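Local coordinates for protein hypothetical aspartyl-tRNA synthetase (Sulfolobus tokodaii, PDB 1WYD) that attaches L-aspartate, after activation by ATP, to both tRNA(Asp) and tRNA(Asn) as a non-discriminating class II aspartyl-tRNA synthetase, at residues B[186-191]-B[225-230]; B[233-238]-B[356-361]. All coordinates share one frame; numbering follows the deposited sequence.

Contact 1 of 2, residues B[186-191]-B[225-230]; sequences QSPQLY and SMDVEM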
loop_
_atom_site.group_PDB
_atom_site.type_symbol
_atom_site.label_atom_id
_atom_site.label_comp_id
_atom_site.label_asym_id
_atom_site.label_seq_id
_atom_site.Cartn_x
_atom_site.Cartn_y
_atom_site.Cartn_z
ATOM N N GLN B 186 -8.790 -9.689 9.020
ATOM C CA GLN B 186 -8.448 -8.667 10.036
ATOM C C GLN B 186 -6.960 -8.342 10.069
ATOM O O GLN B 186 -6.527 -7.450 10.788
ATOM C CB GLN B 186 -8.924 -9.071 11.432
ATOM C CG GLN B 186 -8.061 -10.150 12.059
ATOM C CD GLN B 186 -8.413 -10.414 13.492
ATOM O OE1 GLN B 186 -8.700 -9.491 14.250
ATOM N NE2 GLN B 186 -8.416 -11.683 13.873
ATOM N N SER B 187 -6.160 -9.082 9.325
ATOM C CA SER B 187 -4.727 -8.871 9.386
ATOM C C SER B 187 -4.157 -9.811 8.356
ATOM O O SER B 187 -4.840 -10.760 7.999
ATOM C CB SER B 187 -4.224 -9.187 10.783
ATOM O OG SER B 187 -3.511 -10.410 10.833
ATOM N N PRO B 188 -2.967 -9.562 7.824
ATOM C CA PRO B 188 -2.404 -10.497 6.855
ATOM C C PRO B 188 -1.769 -11.730 7.516
ATOM O O PRO B 188 -1.258 -12.591 6.763
ATOM C CB PRO B 188 -1.365 -9.653 6.122
ATOM C CG PRO B 188 -0.996 -8.613 7.064
ATOM C CD PRO B 188 -2.071 -8.423 8.068
ATOM N N GLN B 189 -1.849 -11.815 8.863
ATOM C CA GLN B 189 -1.161 -12.811 9.709
ATOM C C GLN B 189 -0.644 -14.096 9.048
ATOM O O GLN B 189 0.575 -14.291 8.947
ATOM C CB GLN B 189 -1.986 -13.171 10.949
ATOM C CG GLN B 189 -1.185 -13.904 12.025
ATOM C CD GLN B 189 0.055 -13.109 12.457
ATOM O OE1 GLN B 189 -0.074 -11.948 12.841
ATOM N NE2 GLN B 189 1.252 -13.725 12.386
ATOM N N LEU B 190 -1.543 -14.989 8.664
ATOM C CA LEU B 190 -1.145 -16.260 8.093
ATOM C C LEU B 190 -0.343 -16.083 6.812
ATOM O O LEU B 190 0.674 -16.754 6.626
ATOM C CB LEU B 190 -2.380 -17.152 7.800
ATOM C CG LEU B 190 -2.144 -18.370 6.878
ATOM C CD1 LEU B 190 -1.279 -19.445 7.561
ATOM C CD2 LEU B 190 -3.478 -18.996 6.404
ATOM N N TYR B 191 -0.775 -15.161 5.951
ATOM C CA TYR B 191 -0.170 -15.011 4.634
ATOM C C TYR B 191 1.248 -14.452 4.676
ATOM O O TYR B 191 2.096 -14.873 3.869
ATOM C CB TYR B 191 -1.084 -14.228 3.719
ATOM C CG TYR B 191 -2.371 -15.017 3.418
ATOM C CD1 TYR B 191 -3.536 -14.799 4.166
ATOM C CD2 TYR B 191 -2.397 -16.009 2.433
ATOM C CE1 TYR B 191 -4.718 -15.524 3.914
ATOM C CE2 TYR B 191 -3.563 -16.743 2.174
ATOM C CZ TYR B 191 -4.719 -16.493 2.927
ATOM O OH TYR B 191 -5.880 -17.207 2.697
ATOM N N SER B 225 -3.163 -1.375 8.266
ATOM C CA SER B 225 -2.271 -2.122 9.101
ATOM C C SER B 225 -0.907 -2.155 8.379
ATOM O O SER B 225 -0.839 -2.320 7.151
ATOM C CB SER B 225 -2.888 -3.509 9.327
ATOM O OG SER B 225 -2.025 -4.454 9.970
ATOM N N MET B 226 0.160 -1.950 9.167
ATOM C CA MET B 226 1.542 -1.911 8.698
ATOM C C MET B 226 2.253 -3.122 9.296
ATOM O O MET B 226 2.621 -3.120 10.485
ATOM C CB MET B 226 2.226 -0.616 9.151
ATOM C CG MET B 226 1.393 0.677 8.937
ATOM S SD MET B 226 2.022 2.127 9.790
ATOM C CE MET B 226 3.388 2.606 8.739
ATOM N N ASP B 227 2.484 -4.124 8.454
ATOM C CA ASP B 227 2.888 -5.472 8.885
ATOM C C ASP B 227 4.234 -5.878 8.373
ATOM O O ASP B 227 4.605 -5.568 7.214
ATOM C CB ASP B 227 1.876 -6.527 8.417
ATOM C CG ASP B 227 0.652 -6.547 9.275
ATOM O OD1 ASP B 227 0.670 -7.199 10.359
ATOM O OD2 ASP B 227 -0.367 -5.920 8.973
ATOM N N VAL B 228 4.930 -6.647 9.202
ATOM C CA VAL B 228 6.298 -7.037 8.936
ATOM C C VAL B 228 6.509 -8.414 9.479
ATOM O O VAL B 228 6.109 -8.696 10.598
ATOM C CB VAL B 228 7.229 -6.043 9.621
ATOM C CG1 VAL B 228 8.680 -6.535 9.632
ATOM C CG2 VAL B 228 7.080 -4.680 8.955
ATOM N N GLU B 229 7.140 -9.273 8.698
ATOM C CA GLU B 229 7.351 -10.648 9.110
ATOM C C GLU B 229 8.771 -10.986 8.692
ATOM O O GLU B 229 9.165 -10.691 7.569
ATOM C CB GLU B 229 6.306 -11.596 8.453
ATOM C CG GLU B 229 6.048 -12.909 9.207
ATOM C CD GLU B 229 5.476 -12.740 10.624
ATOM O OE1 GLU B 229 5.627 -13.654 11.460
ATOM O OE2 GLU B 229 4.837 -11.708 10.926
ATOM N N MET B 230 9.552 -11.553 9.601
ATOM C CA MET B 230 10.987 -11.718 9.399
ATOM C C MET B 230 11.422 -13.139 9.745
ATOM O O MET B 230 11.330 -13.564 10.883
ATOM C CB MET B 230 11.749 -10.659 10.215
ATOM C CG MET B 230 13.221 -10.563 9.918
ATOM S SD MET B 230 14.200 -9.463 11.083
ATOM C CE MET B 230 15.359 -8.921 9.963
HETATM O O HOH W 1 -4.093 -6.000 11.341
#
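The ring of Pro188 and the carboxylate of Asp227 make a buried van der Waals contact between the turn entering helix 189-199 and strand 222-231 of the central mixed sheet. Their side chains approach from opposite directions: Pro188 CD lies 3.2 Å from Asp227 OD2, and Pro188 CG lies 3.4 Å from Asp227 CG. A chi1 of -78° swings Asp227 CG away from its own carbonyl carbon, which presents the carboxylate to the proline ring while OD1 takes a salt bridge from Lys192. Were Asp227 an alanine, Lys192 would probably lose that charged mate and a gap would be likely to open beside the ring of Pro188. The sheet is that of the class II synthetase catalytic domain, and residues 189-192 are predicted to help bind aspartate. The turn is capped by Ser187, whose OG accepts from Gln189 N at 2.9 Å, a fairly straight bond (N-H...O 156°). At the other end of the contact a water donates to both Gln186 O and Ser225 OG, each 2.9 Å from its oxygen, so that loop and strand are also joined through solvent. Gln189 NE2 stays 4.4 Å from Glu229 OE2; these groups turn instead to Glu193 and Arg359, respectively.

Contact 2 of 2, residues B[233-238]-B[356-361]; sequences ADYNDV and GSTRNH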
loop_
_atom_site.group_PDB
_atom_site.type_symbol
_atom_site.label_atom_id
_atom_site.label_comp_id
_atom_site.label_asym_id
_atom_site.label_seq_id
_atom_site.Cartn_x
_atom_site.Cartn_y
_atom_site.Cartn_z
ATOM N N ALA B 233 14.426 -14.858 12.963
ATOM C CA ALA B 233 14.353 -13.695 13.801
ATOM C C ALA B 233 13.383 -14.111 14.856
ATOM O O ALA B 233 12.441 -14.888 14.557
ATOM C CB ALA B 233 13.802 -12.513 13.010
ATOM N N ASP B 234 13.597 -13.632 16.087
ATOM C CA ASP B 234 12.589 -13.761 17.127
ATOM C C ASP B 234 12.112 -12.387 17.489
ATOM O O ASP B 234 12.458 -11.426 16.795
ATOM C CB ASP B 234 13.107 -14.495 18.346
ATOM C CG ASP B 234 14.238 -13.743 19.075
ATOM O OD1 ASP B 234 14.441 -12.524 18.864
ATOM O OD2 ASP B 234 14.978 -14.340 19.892
ATOM N N TYR B 235 11.363 -12.286 18.587
ATOM C CA TYR B 235 10.724 -11.031 18.935
ATOM C C TYR B 235 11.680 -9.930 19.361
ATOM O O TYR B 235 11.398 -8.752 19.134
ATOM C CB TYR B 235 9.589 -11.232 19.941
ATOM C CG TYR B 235 9.987 -11.492 21.383
ATOM C CD1 TYR B 235 9.196 -11.012 22.417
ATOM C CD2 TYR B 235 11.137 -12.239 21.717
ATOM C CE1 TYR B 235 9.514 -11.258 23.742
ATOM C CE2 TYR B 235 11.481 -12.490 23.030
ATOM C CZ TYR B 235 10.654 -11.991 24.048
ATOM O OH TYR B 235 10.946 -12.220 25.363
ATOM N N ASN B 236 12.829 -10.282 19.932
ATOM C CA ASN B 236 13.813 -9.256 20.237
ATOM C C ASN B 236 14.364 -8.638 18.959
ATOM O O ASN B 236 14.548 -7.423 18.879
ATOM C CB ASN B 236 14.904 -9.787 21.178
ATOM C CG ASN B 236 14.347 -10.238 22.561
ATOM O OD1 ASN B 236 14.619 -11.340 23.019
ATOM N ND2 ASN B 236 13.601 -9.378 23.217
ATOM N N ASP B 237 14.572 -9.455 17.925
ATOM C CA ASP B 237 15.087 -8.934 16.645
ATOM C C ASP B 237 14.177 -7.907 15.977
ATOM O O ASP B 237 14.643 -6.860 15.497
ATOM C CB ASP B 237 15.325 -10.059 15.648
ATOM C CG ASP B 237 16.432 -10.970 16.063
ATOM O OD1 ASP B 237 16.214 -12.210 16.026
ATOM O OD2 ASP B 237 17.548 -10.524 16.449
ATOM N N VAL B 238 12.883 -8.242 15.922
ATOM C CA VAL B 238 11.899 -7.390 15.291
ATOM C C VAL B 238 11.626 -6.127 16.122
ATOM O O VAL B 238 11.459 -5.020 15.572
ATOM C CB VAL B 238 10.591 -8.175 14.884
ATOM C CG1 VAL B 238 10.932 -9.254 13.852
ATOM C CG2 VAL B 238 9.900 -8.791 16.059
ATOM N N GLY B 356 3.421 -7.547 18.353
ATOM C CA GLY B 356 4.076 -8.638 17.655
ATOM C C GLY B 356 4.597 -9.785 18.525
ATOM O O GLY B 356 4.395 -9.802 19.749
ATOM N N SER B 357 5.287 -10.749 17.899
ATOM C CA SER B 357 5.838 -11.895 18.641
ATOM C C SER B 357 6.784 -12.791 17.854
ATOM O O SER B 357 7.035 -12.587 16.680
ATOM C CB SER B 357 4.709 -12.778 19.159
ATOM O OG SER B 357 4.116 -13.497 18.080
ATOM N N THR B 358 7.305 -13.794 18.545
ATOM C CA THR B 358 8.005 -14.872 17.913
ATOM C C THR B 358 6.912 -15.878 17.661
ATOM O O THR B 358 6.057 -16.083 18.511
ATOM C CB THR B 358 9.023 -15.481 18.876
ATOM O OG1 THR B 358 9.855 -14.445 19.405
ATOM C CG2 THR B 358 9.985 -16.396 18.108
ATOM N N ARG B 359 6.950 -16.527 16.508
ATOM C CA ARG B 359 5.849 -17.419 16.160
ATOM C C ARG B 359 6.262 -18.864 16.387
ATOM O O ARG B 359 7.447 -19.171 16.509
ATOM C CB ARG B 359 5.428 -17.215 14.713
ATOM C CG ARG B 359 5.555 -15.779 14.231
ATOM C CD ARG B 359 4.654 -14.766 14.932
ATOM N NE ARG B 359 4.439 -13.617 14.068
ATOM C CZ ARG B 359 3.787 -12.512 14.406
ATOM N NH1 ARG B 359 3.286 -12.374 15.622
ATOM N NH2 ARG B 359 3.655 -11.525 13.522
ATOM N N ASN B 360 5.285 -19.755 16.430
ATOM C CA ASN B 360 5.566 -21.173 16.326
ATOM C C ASN B 360 5.932 -21.561 14.894
ATOM O O ASN B 360 5.647 -20.818 13.978
ATOM C CB ASN B 360 4.385 -21.979 16.864
ATOM C CG ASN B 360 4.170 -21.768 18.350
ATOM O OD1 ASN B 360 3.017 -21.688 18.818
ATOM N ND2 ASN B 360 5.275 -21.654 19.107
ATOM N N HIS B 361 6.597 -22.701 14.713
ATOM C CA HIS B 361 6.990 -23.165 13.376
ATOM C C HIS B 361 6.935 -24.677 13.217
ATOM O O HIS B 361 7.199 -25.201 12.127
ATOM C CB HIS B 361 8.369 -22.621 12.933
ATOM C CG HIS B 361 9.531 -23.180 13.697
ATOM N ND1 HIS B 361 10.120 -24.386 13.378
ATOM C CD2 HIS B 361 10.234 -22.686 14.746
ATOM C CE1 HIS B 361 11.117 -24.621 14.214
ATOM N NE2 HIS B 361 11.205 -23.608 15.055
#
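Thr358, Tyr235 and Ser357 carry most of this buried contact, in which the start of helix 235-256 sits against strand 351-358. Thr358 is central. Its OG1 accepts from Tyr235 N at 2.8 Å, a bond bent to 135° at the hydrogen, and also hydrogen-bonds to Glu342 OE1. The torsion of Thr358 (chi1 -52°) sets OG1 near its own backbone N and turns CG2 to the far side from it, and the two branches divide the work: OG1 meets the tyrosine backbone, while the methyl CG2 packs 3.7 Å from Asp234 CB. The CB of Tyr235 points toward the strand, 3.3 Å from Thr358 OG1, and Tyr235 CB also lies 3.8 Å from Ser357 C; a chi1 of 76° then carries the ring off, away from the strand segment, its OH bonded to Asp321. Ser357 lends its backbone to the packing and points CB away from the helix. Its OG accepts from Arg359 NH1 at 2.8 Å and is also bonded to Thr331, and so probably helps position Arg359, an arginine predicted to bind L-aspartate. At the helix N-terminus, Asp234 and Asp237 form a capping box: Asp237 N reaches Asp234 OD1 at 3.2 Å, and Asp234 N reaches Asp237 OD1 at 3.0 Å. Met1 of the second subunit packs on both aspartates. Taken together, these bonds share out the amides of the first helical turn. Asp234 OD1 takes Asp237 N and, weakly, Asn236 N, whereas the amide of Tyr235 is met by a hydroxyl from a strand more than a hundred residues further along the chain, which ties the helix start to the sheet by a directional bond.

How the contacts relate
Contacts 1 and 2 have centres about 13 Å apart and both reach the same sheet, where strand 394-400 runs between strands 222-231 and 351-358. In sequence contact 1 is complete before contact 2 starts: strand 222-231 is followed, after a short loop, by helix 235-256, and near this join Met230 CB packs 4.0 Å from Val238 CG1. The more telling bridge is polar. Glu229 OE2 of contact 1 forms a salt bridge to Arg359 NH2 of contact 2 at 2.9 Å, and Gln189 NE2 packs 3.5 Å from Arg359 NH2. Arg359 and Glu167 are both predicted aspartate ligands, and the side chain of Glu167 is about 5 Å from that of Gln189, so the two contacts probably flank the amino acid pocket together.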